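Local coordinates for uncharacterized protein (Bacteroides ovatus, PDB 4DQA) that is of unknown function but probably binds carbohydrate, pairing a BT_3987-like N-terminal domain with a concanavalin A-like lectin/glucanase domain, at residues Tyr66-Val71 with Val110-Val115. Sequence-based numbering, arbitrary orientation. Where two conformers were deposited one is given.
Sequences YEMLDV and VLPMRV
Met68 and Val110 form a parallel beta bridge, with their CA atoms 5.1 Å apart. Two hydrogen bonds hold it, both using the backbone of Val110. Val110 N donates to Glu67 O at 2.8 Å, and Leu69 N donates to Val110 O at 3.1 Å. The second bond is the straighter, 162° at the hydrogen. Met68 CA adds a C-H...O contact to the same Val110 O.

The side chains of Met68 and Val110 lie on the same face of the sheet. Met68 is selenomethionine. Its CG is anti to the backbone N (chi1 175°) and the chain bends at chi2. SE then touches the Pro112 ring at CD, 3.7 Å away, and at CG nearly as close. The Met68 and Pro112 side chains cross at about a right angle. Helix 52-62 packs on this face, where Val55 touches Met68, Val110 and Pro112. Before the bridge, Tyr66 CB sits 3.7 Å from Val110 CG1. The Tyr66 ring meets Phe132 of strand 128-135. After it, Leu69 CD1 reaches Leu111 CB at 3.9 Å, and Leu69 also packs on Leu103 and Phe133.

Strand 67-68 follows helix 52-62 and pairs near the start of strand 107-117 in a mixed sheet of the N-terminal domain. Glu67 also bonds through its backbone to Ser108. Both hydrogen bonds between the segments are main-chain bonds that grip Val110 through its N and its O. The parallel register at this single bridge is therefore set by the backbone, and the side chains add apolar packing around it.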
ATOM      1  N   TYR A  66      12.957   0.873  -7.243  1.00 24.20           N
ATOM      2  CA  TYR A  66      13.858   0.428  -6.189  1.00 21.59           C
ATOM      3  C   TYR A  66      14.366   1.565  -5.300  1.00 22.49           C
ATOM      4  O   TYR A  66      14.714   2.654  -5.769  1.00 26.64           O
ATOM      5  CB  TYR A  66      15.049  -0.349  -6.763  1.00 22.19           C
ATOM      6  CG  TYR A  66      14.632  -1.629  -7.437  1.00 24.06           C
ATOM      7  CD1 TYR A  66      14.233  -2.744  -6.695  1.00 25.59           C
ATOM      8  CD2 TYR A  66      14.611  -1.726  -8.817  1.00 30.70           C
ATOM      9  CE1 TYR A  66      13.845  -3.905  -7.318  1.00 36.15           C
ATOM     10  CE2 TYR A  66      14.219  -2.880  -9.445  1.00 34.26           C
ATOM     11  CZ  TYR A  66      13.840  -3.971  -8.695  1.00 41.20           C
ATOM     12  OH  TYR A  66      13.455  -5.127  -9.330  1.00 44.77           O
ATOM     13  N   GLU A  67      14.392   1.281  -4.000  1.00 24.57           N
ATOM     14  CA  GLU A  67      14.941   2.175  -2.992  0.50 25.08           C
ATOM     15  C   GLU A  67      16.347   1.729  -2.603  1.00 20.84           C
ATOM     16  O   GLU A  67      16.574   0.562  -2.370  1.00 23.02           O
ATOM     17  CB  GLU A  67      14.051   2.130  -1.747  0.50 27.49           C
ATOM     18  CG  GLU A  67      12.813   3.004  -1.823  0.50 34.80           C
ATOM     19  CD  GLU A  67      12.983   4.269  -1.018  0.50 44.75           C
ATOM     20  OE1 GLU A  67      13.781   5.127  -1.443  0.50 44.07           O
ATOM     21  OE2 GLU A  67      12.345   4.392   0.049  0.50 52.76           O
HETATM   22  N   MSE A  68      17.273   2.666  -2.518  1.00 24.02           N
HETATM   23  CA  MSE A  68      18.614   2.382  -2.101  1.00 27.90           C
HETATM   24  C   MSE A  68      18.678   2.042  -0.615  1.00 27.24           C
HETATM   25  O   MSE A  68      18.049   2.689   0.207  1.00 29.66           O
HETATM   26  CB  MSE A  68      19.417   3.639  -2.401  1.00 39.07           C
HETATM   27  CG  MSE A  68      20.801   3.595  -1.951  1.00 46.30           C
HETATM   28 SE   MSE A  68      21.958   3.126  -3.408  0.75 39.86          SE
HETATM   29  CE  MSE A  68      23.455   3.260  -2.382  1.00 23.73           C
ATOM     30  N   LEU A  69      19.416   1.002  -0.271  1.00 25.25           N
ATOM     31  CA  LEU A  69      19.667   0.690   1.127  1.00 29.13           C
ATOM     32  C   LEU A  69      20.657   1.716   1.669  1.00 31.17           C
ATOM     33  O   LEU A  69      21.428   2.282   0.905  1.00 33.18           O
ATOM     34  CB  LEU A  69      20.285  -0.699   1.249  1.00 29.04           C
ATOM     35  CG  LEU A  69      19.368  -1.895   1.030  1.00 31.32           C
ATOM     36  CD1 LEU A  69      20.167  -3.172   1.057  1.00 38.72           C
ATOM     37  CD2 LEU A  69      18.313  -1.917   2.096  1.00 32.21           C
ATOM     38  N   ASP A  70      20.629   1.936   2.982  1.00 35.87           N
ATOM     39  CA  ASP A  70      21.608   2.802   3.644  1.00 39.59           C
ATOM     40  C   ASP A  70      22.957   2.114   3.810  1.00 33.44           C
ATOM     41  O   ASP A  70      23.033   0.987   4.268  1.00 38.95           O
ATOM     42  CB  ASP A  70      21.087   3.240   5.019  1.00 47.14           C
ATOM     43  CG  ASP A  70      19.981   4.265   4.923  1.00 59.77           C
ATOM     44  OD1 ASP A  70      19.900   4.966   3.885  1.00 65.63           O
ATOM     45  OD2 ASP A  70      19.198   4.372   5.894  1.00 65.19           O
ATOM     46  N   VAL A  71      24.020   2.819   3.460  1.00 32.23           N
ATOM     47  CA  VAL A  71      25.373   2.303   3.527  1.00 30.95           C
ATOM     48  C   VAL A  71      25.731   1.913   4.950  1.00 29.51           C
ATOM     49  O   VAL A  71      26.595   1.063   5.160  1.00 31.24           O
ATOM     50  CB  VAL A  71      26.375   3.365   3.044  1.00 38.87           C
ATOM     51  CG1 VAL A  71      27.811   2.869   3.169  1.00 43.36           C
ATOM     52  CG2 VAL A  71      26.058   3.750   1.611  1.00 43.74           C
ATOM     53  N   VAL A 110      17.512  -2.000  -3.173  1.00 19.50           N
ATOM     54  CA  VAL A 110      18.668  -2.423  -3.943  1.00 18.14           C
ATOM     55  C   VAL A 110      19.940  -1.956  -3.268  1.00 21.27           C
ATOM     56  O   VAL A 110      20.001  -0.882  -2.660  1.00 19.94           O
ATOM     57  CB  VAL A 110      18.586  -1.893  -5.394  1.00 20.74           C
ATOM     58  CG1 VAL A 110      18.483  -0.372  -5.399  1.00 21.06           C
ATOM     59  CG2 VAL A 110      19.774  -2.371  -6.243  1.00 22.93           C
ATOM     60  N   LEU A 111      20.960  -2.785  -3.389  1.00 19.09           N
ATOM     61  CA  LEU A 111      22.310  -2.428  -2.995  1.00 17.37           C
ATOM     62  C   LEU A 111      23.181  -2.599  -4.236  1.00 17.57           C
ATOM     63  O   LEU A 111      23.412  -3.726  -4.679  1.00 17.96           O
ATOM     64  CB  LEU A 111      22.805  -3.346  -1.869  1.00 20.13           C
ATOM     65  CG  LEU A 111      24.256  -3.109  -1.450  1.00 21.53           C
ATOM     66  CD1 LEU A 111      24.405  -1.741  -0.850  1.00 25.72           C
ATOM     67  CD2 LEU A 111      24.713  -4.176  -0.456  1.00 25.61           C
ATOM     68  N   PRO A 112      23.665  -1.492  -4.808  1.00 15.43           N
ATOM     69  CA  PRO A 112      24.530  -1.575  -5.978  1.00 15.58           C
ATOM     70  C   PRO A 112      25.973  -1.533  -5.531  1.00 18.60           C
ATOM     71  O   PRO A 112      26.340  -0.610  -4.812  1.00 18.74           O
ATOM     72  CB  PRO A 112      24.166  -0.321  -6.772  1.00 17.51           C
ATOM     73  CG  PRO A 112      23.768   0.681  -5.723  1.00 18.60           C
ATOM     74  CD  PRO A 112      23.206  -0.115  -4.556  1.00 18.01           C
HETATM   75  N   MSE A 113      26.751  -2.547  -5.894  1.00 15.91           N
HETATM   76  CA  MSE A 113      28.160  -2.594  -5.525  1.00 16.08           C
HETATM   77  C   MSE A 113      29.046  -2.349  -6.740  1.00 16.50           C
HETATM   78  O   MSE A 113      28.872  -2.970  -7.776  1.00 17.57           O
HETATM   79  CB  MSE A 113      28.501  -3.963  -4.959  1.00 16.48           C
HETATM   80  CG  MSE A 113      27.698  -4.391  -3.742  1.00 20.50           C
HETATM   81 SE   MSE A 113      28.072  -3.243  -2.210  0.75 25.36          SE
HETATM   82  CE  MSE A 113      29.950  -3.142  -2.291  1.00 18.34           C
ATOM     83  N   ARG A 114      30.011  -1.456  -6.587  1.00 14.52           N
ATOM     84  CA  ARG A 114      30.965  -1.154  -7.624  1.00 13.63           C
ATOM     85  C   ARG A 114      32.246  -1.894  -7.380  1.00 16.26           C
ATOM     86  O   ARG A 114      32.673  -2.030  -6.240  1.00 16.13           O
ATOM     87  CB  ARG A 114      31.262   0.343  -7.628  1.00 18.27           C
ATOM     88  CG  ARG A 114      32.187   0.773  -8.739  1.00 21.79           C
ATOM     89  CD  ARG A 114      32.225   2.271  -8.847  1.00 40.45           C
ATOM     90  NE  ARG A 114      31.007   2.857  -9.411  1.00 49.78           N
ATOM     91  CZ  ARG A 114      30.818   3.099 -10.709  1.00 49.69           C
ATOM     92  NH1 ARG A 114      31.754   2.759 -11.593  1.00 54.45           N
ATOM     93  NH2 ARG A 114      29.694   3.686 -11.124  1.00 35.92           N
ATOM     94  N   VAL A 115      32.866  -2.371  -8.456  1.00 13.29           N
ATOM     95  CA  VAL A 115      34.214  -2.923  -8.367  1.00 13.71           C
ATOM     96  C   VAL A 115      35.212  -1.933  -8.965  1.00 14.29           C
ATOM     97  O   VAL A 115      34.920  -1.217  -9.943  1.00 15.82           O
ATOM     98  CB  VAL A 115      34.327  -4.334  -9.029  1.00 12.80           C
ATOM     99  CG1 VAL A 115      34.030  -4.265 -10.528  1.00 15.61           C
ATOM    100  CG2 VAL A 115      35.704  -4.952  -8.786  1.00 15.00           C
TER